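Local coordinates for protein DNA-3-methyladenine glycosidase (Bacillus halodurans, PDB 2H56) that belongs to the HhH-GPD superfamily of base excision DNA repair proteins and has a largely helical fold, at residues 104-107 against 108-112; 151-154 against 155-159. All coordinates share one frame; numbering follows the deposited sequence.

Interaction 1: 104-107 against 108-112; sequences SKRK and IEYIR
Arg-106 and Tyr-110, one helical turn apart, run side by side and point the same way. The closest side-chain approach is Arg-106 CD to Tyr-110 OH, 3.2 Å. The hydroxyl sits oblique to the guanidinium, and the planes of guanidinium and ring are only 10° apart. The Arg-106 chain bends at chi2 (-129°), which carries CD over to the phenol end of the ring. Tyr-110 CG lies anti to its own carbonyl carbon. This folds the ring back over the preceding turn, and one face rests on Arg-106 O. That oxygen lies 3.3 Å above the ring plane, over its centre.

The backbone bonds are those of a first helical turn. Ile-108 N donates to Ser-104 O at 3.1 Å. Glu-109 N donates to Lys-105 O, and Tyr-110 N to Arg-106 O at 3.0 Å. Ile-111 N bonds to Lys-107 O at 2.9 Å. Arg-106 O is therefore used twice, as acceptor for Tyr-110 N and as the group under its ring.

Ser-104 is the N-cap of helix 105-119, which lies in the HhH-GPD family region. Its OG accepts from Lys-107 N at 3.2 Å, with an N-H...O angle of 166°. This satisfies an amide of the first turn that has no earlier helical carbonyl to bond to.

Two isoleucines lie against backbone carbonyls. Ile-108 CG1 is 3.3 Å from Ser-104 O, and Ile-111 CG1 lies near Lys-107 O. Ile-108 also packs on helix 95-100, while Ile-111 and Tyr-110 touch Ile-59 of helix 51-61.

Charged ends find partners elsewhere in the chain. The extended Lys-107 chain brings NZ to the carbonyls of Val-60 and Gln-62, and Glu-109 makes a salt bridge with Lys-144.

Interaction 2: 151-154 against 155-159; sequences AEMF and MMFSL
Met-153, a selenomethionine, lies alongside Phe-157 and points the same way. Its CE meets Phe-157 CE2 at 3.4 Å. SE is 5.4 Å from the centroid of the Phe-157 ring and 88° off the ring normal, so this Met-aromatic contact is made at the ring edge. Bends at chi2 (-66°) and chi3 (-77°) turn the Met-153 methyl toward the ring.

Phe-154 meets the end of the helix. Ser-158 OG stands 3.0 Å above one face of the Phe-154 ring, offset toward the rim.

The backbone sets these positions. Phe-157 N donates to Met-153 O at 2.9 Å, a regular i to i+4 bond. Leu-159 N then reaches back five residues to Phe-154 O at 3.2 Å. The i to i+4 bond from Ser-158 N to the same oxygen is weak, as the chain leaves helical geometry at Ser-158.

Further out, helix 202-219 packs Trp-210 against Met-153 and Met-156. Helix 133-141 touches Ala-151, Phe-154 and Met-155. The Glu-152 carboxylate is hydrogen-bonded to Ser-166 OG and Gln-148 NE2. The arrangement is the C-terminal end of helix 148-157, a largely buried part of the helical HhH-GPD fold.

Overall arrangement
Both contacts are local, each within one helix and its end. Interaction 1 comes first along the chain, at the start of helix 105-119. Interaction 2 follows at the close of helix 148-157. Their centres are about 20 Å apart, and their nearest atoms about 12 Å, so they do not touch. The centre of interaction 1 lies about 20 Å from the centre of the chain, and the contact is partly buried. That of interaction 2 lies about 5 Å from it, and the contact is buried. Both belong to the HhH-GPD part of the chain. Helix 51-61 links them indirectly, since residues of both contacts pack on it. Interaction 1 thus lies toward the outside of the helical fold and interaction 2 near its middle.

Interaction 1: 104-107 against 108-112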
loop_
_atom_site.group_PDB
_atom_site.type_symbol
_atom_site.label_atom_id
_atom_site.label_comp_id
_atom_site.label_asym_id
_atom_site.label_seq_id
_atom_site.Cartn_x
_atom_site.Cartn_y
_atom_site.Cartn_z
ATOM N N SER A 104 0.999 -18.002 -11.902
ATOM C CA SER A 104 1.751 -19.170 -11.336
ATOM C C SER A 104 0.821 -20.062 -10.529
ATOM O O SER A 104 -0.272 -19.646 -10.179
ATOM C CB SER A 104 2.957 -18.716 -10.512
ATOM O OG SER A 104 2.580 -18.310 -9.206
ATOM N N LYS A 105 1.222 -21.299 -10.285
ATOM C CA LYS A 105 0.422 -22.231 -9.461
ATOM C C LYS A 105 0.213 -21.727 -8.000
ATOM O O LYS A 105 -0.889 -21.834 -7.439
ATOM C CB LYS A 105 1.074 -23.598 -9.451
ATOM C CG LYS A 105 0.284 -24.659 -8.756
ATOM C CD LYS A 105 1.069 -25.944 -8.696
ATOM C CE LYS A 105 0.203 -27.100 -8.254
ATOM N NZ LYS A 105 0.569 -28.359 -8.969
ATOM N N ARG A 106 1.240 -21.144 -7.397
ATOM C CA ARG A 106 1.041 -20.568 -6.085
ATOM C C ARG A 106 0.044 -19.396 -6.121
ATOM O O ARG A 106 -0.854 -19.286 -5.275
ATOM C CB ARG A 106 2.376 -20.136 -5.462
ATOM C CG ARG A 106 3.162 -21.289 -4.787
ATOM C CD ARG A 106 3.557 -20.886 -3.371
ATOM N NE ARG A 106 4.577 -21.762 -2.820
ATOM C CZ ARG A 106 5.863 -21.749 -3.167
ATOM N NH1 ARG A 106 6.317 -20.892 -4.085
ATOM N NH2 ARG A 106 6.703 -22.613 -2.596
ATOM N N LYS A 107 0.194 -18.511 -7.090
ATOM C CA LYS A 107 -0.720 -17.383 -7.154
ATOM C C LYS A 107 -2.184 -17.843 -7.358
ATOM O O LYS A 107 -3.117 -17.246 -6.844
ATOM C CB LYS A 107 -0.290 -16.405 -8.230
ATOM C CG LYS A 107 0.984 -15.633 -7.892
ATOM C CD LYS A 107 1.472 -14.826 -9.110
ATOM C CE LYS A 107 2.568 -13.832 -8.751
ATOM N NZ LYS A 107 3.083 -13.153 -9.967
ATOM N N ILE A 108 -2.383 -18.942 -8.068
ATOM C CA ILE A 108 -3.724 -19.480 -8.233
ATOM C C ILE A 108 -4.321 -19.923 -6.910
ATOM O O ILE A 108 -5.478 -19.618 -6.644
ATOM C CB ILE A 108 -3.758 -20.617 -9.243
ATOM C CG1 ILE A 108 -3.527 -20.025 -10.648
ATOM C CG2 ILE A 108 -5.101 -21.334 -9.144
ATOM C CD1 ILE A 108 -3.098 -21.024 -11.665
ATOM N N GLU A 109 -3.535 -20.605 -6.076
ATOM C CA GLU A 109 -3.993 -20.970 -4.754
ATOM C C GLU A 109 -4.366 -19.705 -3.939
ATOM O O GLU A 109 -5.412 -19.671 -3.275
ATOM C CB GLU A 109 -2.940 -21.809 -4.038
ATOM C CG GLU A 109 -3.275 -22.149 -2.550
ATOM C CD GLU A 109 -2.238 -23.082 -1.823
ATOM O OE1 GLU A 109 -1.207 -23.461 -2.441
ATOM O OE2 GLU A 109 -2.477 -23.433 -0.630
ATOM N N TYR A 110 -3.546 -18.657 -3.998
ATOM C CA TYR A 110 -3.874 -17.461 -3.249
ATOM C C TYR A 110 -5.168 -16.825 -3.743
ATOM O O TYR A 110 -6.004 -16.428 -2.953
ATOM C CB TYR A 110 -2.750 -16.417 -3.301
ATOM C CG TYR A 110 -1.372 -16.920 -2.927
ATOM C CD1 TYR A 110 -1.193 -17.985 -2.034
ATOM C CD2 TYR A 110 -0.234 -16.315 -3.475
ATOM C CE1 TYR A 110 0.088 -18.429 -1.699
ATOM C CE2 TYR A 110 1.053 -16.753 -3.144
ATOM C CZ TYR A 110 1.207 -17.805 -2.273
ATOM O OH TYR A 110 2.481 -18.212 -1.993
ATOM N N ILE A 111 -5.331 -16.726 -5.048
ATOM C CA ILE A 111 -6.537 -16.125 -5.621
ATOM C C ILE A 111 -7.794 -16.925 -5.218
ATOM O O ILE A 111 -8.813 -16.365 -4.777
ATOM C CB ILE A 111 -6.428 -16.014 -7.172
ATOM C CG1 ILE A 111 -5.398 -14.930 -7.523
ATOM C CG2 ILE A 111 -7.803 -15.685 -7.817
ATOM C CD1 ILE A 111 -4.720 -15.089 -8.880
ATOM N N ARG A 112 -7.709 -18.235 -5.343
ATOM C CA ARG A 112 -8.796 -19.085 -4.875
ATOM C C ARG A 112 -9.110 -18.840 -3.407
ATOM O O ARG A 112 -10.287 -18.803 -3.029
ATOM C CB ARG A 112 -8.465 -20.568 -5.039
ATOM C CG ARG A 112 -8.377 -21.053 -6.427
ATOM C CD ARG A 112 -9.572 -20.696 -7.285
ATOM N NE ARG A 112 -9.359 -21.212 -8.629
ATOM C CZ ARG A 112 -10.127 -20.955 -9.682
ATOM N NH1 ARG A 112 -11.202 -20.166 -9.566
ATOM N NH2 ARG A 112 -9.808 -21.496 -10.866
#

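Interaction 2: 151-154 against 155-159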
loop_
_atom_site.group_PDB
_atom_site.type_symbol
_atom_site.label_atom_id
_atom_site.label_comp_id
_atom_site.label_asym_id
_atom_site.label_seq_id
_atom_site.Cartn_x
_atom_site.Cartn_y
_atom_site.Cartn_z
ATOM N N ALA A 151 -1.150 -6.749 3.391
ATOM C CA ALA A 151 -2.377 -6.241 3.991
ATOM C C ALA A 151 -2.241 -4.754 4.182
ATOM O O ALA A 151 -3.192 -4.009 3.959
ATOM C CB ALA A 151 -2.661 -6.895 5.328
ATOM N N GLU A 152 -1.061 -4.314 4.610
ATOM C CA GLU A 152 -0.892 -2.913 4.913
ATOM C C GLU A 152 -1.013 -2.051 3.657
ATOM O O GLU A 152 -1.781 -1.081 3.656
ATOM C CB GLU A 152 0.405 -2.668 5.666
ATOM C CG GLU A 152 0.261 -3.048 7.132
ATOM C CD GLU A 152 1.587 -3.193 7.870
ATOM O OE1 GLU A 152 2.641 -3.452 7.200
ATOM O OE2 GLU A 152 1.550 -3.059 9.136
HETATM N N MSE A 153 -0.323 -2.444 2.583
HETATM C CA MSE A 153 -0.411 -1.714 1.301
HETATM C C MSE A 153 -1.837 -1.697 0.746
HETATM O O MSE A 153 -2.294 -0.665 0.148
HETATM C CB MSE A 153 0.496 -2.326 0.250
HETATM C CG MSE A 153 1.911 -2.356 0.633
HETATM SE SE MSE A 153 2.631 -0.580 0.781
HETATM C CE MSE A 153 2.841 -0.163 -1.211
ATOM N N PHE A 154 -2.525 -2.821 0.962
ATOM C CA PHE A 154 -3.909 -2.946 0.564
ATOM C C PHE A 154 -4.788 -1.986 1.323
ATOM O O PHE A 154 -5.689 -1.391 0.723
ATOM C CB PHE A 154 -4.418 -4.362 0.797
ATOM C CG PHE A 154 -5.838 -4.561 0.390
ATOM C CD1 PHE A 154 -6.174 -4.701 -0.965
ATOM C CD2 PHE A 154 -6.843 -4.625 1.345
ATOM C CE1 PHE A 154 -7.504 -4.861 -1.357
ATOM C CE2 PHE A 154 -8.172 -4.801 0.960
ATOM C CZ PHE A 154 -8.503 -4.917 -0.390
HETATM N N MSE A 155 -4.547 -1.827 2.627
HETATM C CA MSE A 155 -5.376 -0.957 3.423
HETATM C C MSE A 155 -5.190 0.483 2.940
HETATM O O MSE A 155 -6.073 1.350 3.133
HETATM C CB MSE A 155 -5.000 -1.013 4.910
HETATM C CG MSE A 155 -5.248 -2.313 5.621
HETATM SE SE MSE A 155 -5.076 -2.164 7.564
HETATM C CE MSE A 155 -6.355 -0.684 7.878
HETATM N N MSE A 156 -4.021 0.788 2.384
HETATM C CA MSE A 156 -3.750 2.189 2.116
HETATM C C MSE A 156 -4.310 2.502 0.743
HETATM O O MSE A 156 -5.189 3.328 0.603
HETATM C CB MSE A 156 -2.258 2.519 2.171
HETATM C CG MSE A 156 -1.614 2.529 3.572
HETATM SE SE MSE A 156 0.273 2.897 3.303
HETATM C CE MSE A 156 1.207 2.892 5.103
ATOM N N PHE A 157 -3.804 1.774 -0.237
ATOM C CA PHE A 157 -3.958 2.079 -1.638
ATOM C C PHE A 157 -5.215 1.472 -2.230
ATOM O O PHE A 157 -5.471 1.612 -3.425
ATOM C CB PHE A 157 -2.738 1.545 -2.392
ATOM C CG PHE A 157 -1.514 2.305 -2.110
ATOM C CD1 PHE A 157 -1.401 3.610 -2.537
ATOM C CD2 PHE A 157 -0.486 1.750 -1.386
ATOM C CE1 PHE A 157 -0.256 4.362 -2.274
ATOM C CE2 PHE A 157 0.657 2.483 -1.103
ATOM C CZ PHE A 157 0.773 3.800 -1.553
ATOM N N SER A 158 -6.011 0.801 -1.416
ATOM C CA SER A 158 -7.218 0.213 -1.930
ATOM C C SER A 158 -8.412 0.471 -1.048
ATOM O O SER A 158 -9.431 0.812 -1.578
ATOM C CB SER A 158 -7.004 -1.266 -2.210
ATOM O OG SER A 158 -8.136 -1.990 -1.819
ATOM N N LEU A 159 -8.310 0.316 0.269
ATOM C CA LEU A 159 -9.352 0.818 1.195
ATOM C C LEU A 159 -9.210 2.298 1.614
ATOM O O LEU A 159 -10.018 2.789 2.412
ATOM C CB LEU A 159 -9.370 0.038 2.499
ATOM C CG LEU A 159 -9.767 -1.421 2.474
ATOM C CD1 LEU A 159 -8.655 -2.206 1.844
ATOM C CD2 LEU A 159 -10.018 -1.867 3.919
#